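Local atomic coordinates of monopolin complex subunit CSM1 (Candida glabrata, PDB entry 6MJC), a protein that serves as a subunit of the monopolin complex, binds a segment of the kinetochore protein Dsn1, and probably helps recruit monopolin to the kinetochore. Residues A[73-76]-A[77-80]; A[79-82]-A[83-86]. All coordinates share one frame; numbering follows the deposited sequence.

Contact 1: A[73-76]-A[77-80]; sequences QRTA and EELQ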
loop_
_atom_site.group_PDB
_atom_site.type_symbol
_atom_site.label_atom_id
_atom_site.label_comp_id
_atom_site.label_asym_id
_atom_site.label_seq_id
_atom_site.Cartn_x
_atom_site.Cartn_y
_atom_site.Cartn_z
ATOM N N GLN A 73 -11.268 -7.624 4.257
ATOM C CA GLN A 73 -12.169 -7.421 3.132
ATOM C C GLN A 73 -12.287 -8.638 2.236
ATOM O O GLN A 73 -13.116 -8.624 1.326
ATOM C CB GLN A 73 -11.694 -6.262 2.237
ATOM C CG GLN A 73 -11.728 -4.890 2.824
ATOM C CD GLN A 73 -11.366 -3.843 1.790
ATOM O OE1 GLN A 73 -11.625 -4.011 0.597
ATOM N NE2 GLN A 73 -10.750 -2.766 2.239
ATOM N N ARG A 74 -11.462 -9.646 2.435
ATOM C CA ARG A 74 -11.474 -10.865 1.637
ATOM C C ARG A 74 -12.354 -11.921 2.281
ATOM O O ARG A 74 -12.510 -11.960 3.505
ATOM C CB ARG A 74 -10.042 -11.417 1.490
ATOM C CG ARG A 74 -9.036 -10.480 0.808
ATOM C CD ARG A 74 -8.997 -10.590 -0.731
ATOM N NE ARG A 74 -10.234 -10.128 -1.346
ATOM C CZ ARG A 74 -10.527 -8.858 -1.582
ATOM N NH1 ARG A 74 -9.676 -7.887 -1.244
ATOM N NH2 ARG A 74 -11.673 -8.548 -2.165
ATOM N N THR A 75 -12.929 -12.782 1.446
ATOM C CA THR A 75 -13.473 -14.040 1.926
ATOM C C THR A 75 -12.320 -14.993 2.263
ATOM O O THR A 75 -11.187 -14.833 1.805
ATOM C CB THR A 75 -14.389 -14.723 0.906
ATOM O OG1 THR A 75 -13.594 -15.111 -0.230
ATOM C CG2 THR A 75 -15.571 -13.864 0.472
ATOM N N ALA A 76 -12.625 -16.018 3.045
ATOM C CA ALA A 76 -11.634 -17.051 3.337
ATOM C C ALA A 76 -11.086 -17.699 2.067
ATOM O O ALA A 76 -9.880 -17.942 1.955
ATOM C CB ALA A 76 -12.249 -18.115 4.245
ATOM N N GLU A 77 -11.951 -18.009 1.105
ATOM C CA GLU A 77 -11.467 -18.640 -0.121
ATOM C C GLU A 77 -10.567 -17.698 -0.908
ATOM O O GLU A 77 -9.571 -18.126 -1.505
ATOM C CB GLU A 77 -12.626 -19.092 -1.006
ATOM C CG GLU A 77 -12.124 -19.561 -2.380
ATOM C CD GLU A 77 -13.144 -20.362 -3.145
ATOM O OE1 GLU A 77 -14.321 -19.951 -3.170
ATOM O OE2 GLU A 77 -12.765 -21.410 -3.710
ATOM N N GLU A 78 -10.912 -16.410 -0.955
ATOM C CA GLU A 78 -10.059 -15.474 -1.670
ATOM C C GLU A 78 -8.700 -15.362 -0.986
ATOM O O GLU A 78 -7.658 -15.267 -1.648
ATOM C CB GLU A 78 -10.728 -14.093 -1.767
ATOM C CG GLU A 78 -11.992 -14.087 -2.612
ATOM C CD GLU A 78 -12.840 -12.831 -2.422
ATOM O OE1 GLU A 78 -13.832 -12.688 -3.165
ATOM O OE2 GLU A 78 -12.520 -11.984 -1.535
ATOM N N LEU A 79 -8.690 -15.326 0.340
ATOM C CA LEU A 79 -7.419 -15.243 1.043
ATOM C C LEU A 79 -6.561 -16.476 0.767
ATOM O O LEU A 79 -5.340 -16.363 0.575
ATOM C CB LEU A 79 -7.671 -15.100 2.536
ATOM C CG LEU A 79 -6.433 -14.838 3.385
ATOM C CD1 LEU A 79 -5.696 -13.643 2.939
ATOM C CD2 LEU A 79 -6.940 -14.741 4.831
ATOM N N GLN A 80 -7.174 -17.660 0.762
ATOM C CA GLN A 80 -6.428 -18.874 0.445
ATOM C C GLN A 80 -5.774 -18.778 -0.927
ATOM O O GLN A 80 -4.599 -19.132 -1.079
ATOM C CB GLN A 80 -7.329 -20.104 0.498
ATOM C CG GLN A 80 -7.885 -20.481 1.865
ATOM C CD GLN A 80 -8.608 -21.839 1.845
ATOM O OE1 GLN A 80 -9.734 -21.971 2.326
ATOM N NE2 GLN A 80 -7.948 -22.850 1.292
HETATM O O HOH W 1 -14.451 -10.008 -0.784
#

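Contact 2: A[79-82]-A[83-86]; sequences LQEL and QKKL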
loop_
_atom_site.group_PDB
_atom_site.type_symbol
_atom_site.label_atom_id
_atom_site.label_comp_id
_atom_site.label_asym_id
_atom_site.label_seq_id
_atom_site.Cartn_x
_atom_site.Cartn_y
_atom_site.Cartn_z
ATOM N N LEU A 79 -8.690 -15.326 0.340
ATOM C CA LEU A 79 -7.419 -15.243 1.043
ATOM C C LEU A 79 -6.561 -16.476 0.767
ATOM O O LEU A 79 -5.340 -16.363 0.575
ATOM C CB LEU A 79 -7.671 -15.100 2.536
ATOM C CG LEU A 79 -6.433 -14.838 3.385
ATOM C CD1 LEU A 79 -5.696 -13.643 2.939
ATOM C CD2 LEU A 79 -6.940 -14.741 4.831
ATOM N N GLN A 80 -7.174 -17.660 0.762
ATOM C CA GLN A 80 -6.428 -18.874 0.445
ATOM C C GLN A 80 -5.774 -18.778 -0.927
ATOM O O GLN A 80 -4.599 -19.132 -1.079
ATOM C CB GLN A 80 -7.329 -20.104 0.498
ATOM C CG GLN A 80 -7.885 -20.481 1.865
ATOM C CD GLN A 80 -8.608 -21.839 1.845
ATOM O OE1 GLN A 80 -9.734 -21.971 2.326
ATOM N NE2 GLN A 80 -7.948 -22.850 1.292
ATOM N N GLU A 81 -6.513 -18.302 -1.939
ATOM C CA GLU A 81 -5.951 -18.169 -3.286
ATOM C C GLU A 81 -4.815 -17.170 -3.284
ATOM O O GLU A 81 -3.763 -17.408 -3.880
ATOM C CB GLU A 81 -7.036 -17.741 -4.273
ATOM C CG GLU A 81 -8.074 -18.831 -4.549
ATOM C CD GLU A 81 -7.490 -19.975 -5.358
ATOM O OE1 GLU A 81 -6.519 -19.735 -6.101
ATOM O OE2 GLU A 81 -8.000 -21.101 -5.249
ATOM N N LEU A 82 -5.000 -16.042 -2.611
ATOM C CA LEU A 82 -3.949 -15.036 -2.607
ATOM C C LEU A 82 -2.688 -15.565 -1.926
ATOM O O LEU A 82 -1.573 -15.243 -2.345
ATOM C CB LEU A 82 -4.429 -13.764 -1.892
ATOM C CG LEU A 82 -5.461 -12.966 -2.683
ATOM C CD1 LEU A 82 -6.060 -11.856 -1.818
ATOM C CD2 LEU A 82 -4.844 -12.393 -3.950
ATOM N N GLN A 83 -2.840 -16.360 -0.862
ATOM C CA GLN A 83 -1.681 -16.844 -0.122
ATOM C C GLN A 83 -0.843 -17.812 -0.937
ATOM O O GLN A 83 0.351 -17.957 -0.651
ATOM C CB GLN A 83 -2.120 -17.491 1.179
ATOM C CG GLN A 83 -2.535 -16.399 2.152
ATOM C CD GLN A 83 -2.837 -16.915 3.511
ATOM O OE1 GLN A 83 -3.743 -17.712 3.693
ATOM N NE2 GLN A 83 -2.067 -16.467 4.489
ATOM N N LYS A 84 -1.436 -18.463 -1.942
ATOM C CA LYS A 84 -0.649 -19.295 -2.844
ATOM C C LYS A 84 0.170 -18.438 -3.786
ATOM O O LYS A 84 1.284 -18.808 -4.166
ATOM C CB LYS A 84 -1.545 -20.200 -3.683
ATOM C CG LYS A 84 -2.299 -21.278 -2.968
ATOM C CD LYS A 84 -3.146 -22.093 -3.992
ATOM C CE LYS A 84 -4.363 -22.747 -3.347
ATOM N NZ LYS A 84 -5.275 -23.382 -4.348
ATOM N N LYS A 85 -0.369 -17.286 -4.173
ATOM C CA LYS A 85 0.185 -16.539 -5.293
ATOM C C LYS A 85 1.179 -15.499 -4.820
ATOM O O LYS A 85 2.170 -15.236 -5.508
ATOM C CB LYS A 85 -0.929 -15.844 -6.096
ATOM C CG LYS A 85 -1.889 -16.805 -6.789
ATOM C CD LYS A 85 -2.614 -16.185 -7.992
ATOM C CE LYS A 85 -3.876 -15.446 -7.603
ATOM N NZ LYS A 85 -4.640 -14.994 -8.801
ATOM N N LEU A 86 0.914 -14.874 -3.605
ATOM C CA LEU A 86 1.786 -13.780 -3.233
ATOM C C LEU A 86 2.813 -14.210 -2.187
ATOM O O LEU A 86 2.566 -15.116 -1.385
ATOM C CB LEU A 86 1.000 -12.599 -2.653
ATOM C CG LEU A 86 -0.297 -12.143 -3.321
ATOM C CD1 LEU A 86 -0.675 -10.778 -2.669
ATOM C CD2 LEU A 86 -0.371 -12.055 -4.757
#

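Contact 1: A[73-76]-A[77-80]
Thr75 and Glu78 hold the first turn of helix 76-85 together by each capping the other's backbone. Thr75 is the N-cap: its OG1 accepts from Glu78 N at 3.1 Å. In return, Glu78 OE2 takes the backbone N-H of Thr75, again at 3.1 Å and fairly straight (164°). These reciprocal bonds make a capping box. With chi1 at 66°, the threonine hydroxyl sits between its own backbone N and carbonyl carbon, which turns it toward the first turn of the helix; a chi1 of -66° sets CG of Glu78 beside its own N, 3.0 Å from Thr75 OG1, and the extended chain then runs back toward Thr75.

The charged pairing uses the same carboxylate oxygen. Arg74 NE forms a salt bridge to Glu78 OE2 at 3.0 Å, with the oxygen close to the guanidinium plane. The two side chains cross at about a right angle, and Arg74 bends at both chi2 and chi3 to bring NE round. NE and Thr75 N reach OE2 from opposite faces of the carboxylate, both well out of its plane. At its other end, Arg74 NH1 makes a salt bridge to Asp45.

A water adds a third donor to OE2 and also donates to Gln73 O, tying the incoming loop to the cap. Along the backbone, Leu79 N bonds to Thr75 O at 2.9 Å and Gln80 N to Ala76 O at 3.0 Å.

Three donors on one oxygen, at the positive end of the helix dipole, would be expected to favour ionised Glu78, hold OE2 in place and so restrain carboxylate rotation.

Contact 2: A[79-82]-A[83-86]
Gln83 runs its side chain back past Leu79, crossing the leucine side chain at a slant. Its CG comes within 3.2 Å of Leu79 O, and its OE1 lies 3.9 Å from Leu79 CG, so the amide end meets the leucine at its branch point. On another side of the helix, Glu81 and Lys84 form a long salt bridge, OE2 to NZ at 3.7 Å. Glu81 folds at chi2 (-70°), which swings its carboxylate round to the lysine, whereas Lys84 reaches it with an extended chain.

The backbone beneath sets these positions. Gln83 N bonds to Leu79 O at 2.9 Å in a regular turn, but the next bonds slacken: Lys84 N is shared weakly between Gln80 O and Glu81 O, and Lys85 N reaches Glu81 O only weakly. Leu82 O then takes two donors. Leu86 N approaches almost in line with the carbonyl at 2.8 Å, while Lys85 N comes from well above the carbonyl plane at 3.0 Å.

Further out, Leu82 rests on Leu112, and Leu86 packs against Met108, Ser111 and Leu112, all on helix 101-113. Phe91 touches Leu79, Gln83 and Leu86. Lys85 bends at chi3 and carries NZ to Leu112 O, with a weaker bond to Asn41 O.

This is the amphipathic C-terminal half of helix 76-85, with Leu82 and Leu86 facing helix 101-113, Leu79 against Phe91, and Gln80, Glu81 and Lys84 exposed. Its i to i+3 bonds mix with i to i+4 bonds where the helix ends, and Leu86 leaves helical geometry with a psi of 156°.

In the fold
Contacts 1 and 2 follow one another along the chain, from the loop before helix 76-85 to the end of that helix, their centres about 8 Å apart, and overlap at Leu79 and Gln80. Contact 1 starts the helix after the loop that leaves strand 63-69; contact 2 finishes it ahead of strand 94-96, so the helix lies in the connection between two adjacent antiparallel strands of the sheet. The contacts meet directly where Arg74 CD packs 3.4 Å from Leu82 CD1. Contact 1 is a surface arrangement, whereas contact 2 sinks Leu82 and Leu86 against helix 101-113. Together they define both ends of one short helix, with Arg74, just ahead of it, bound to Asp45 of strand 44-52.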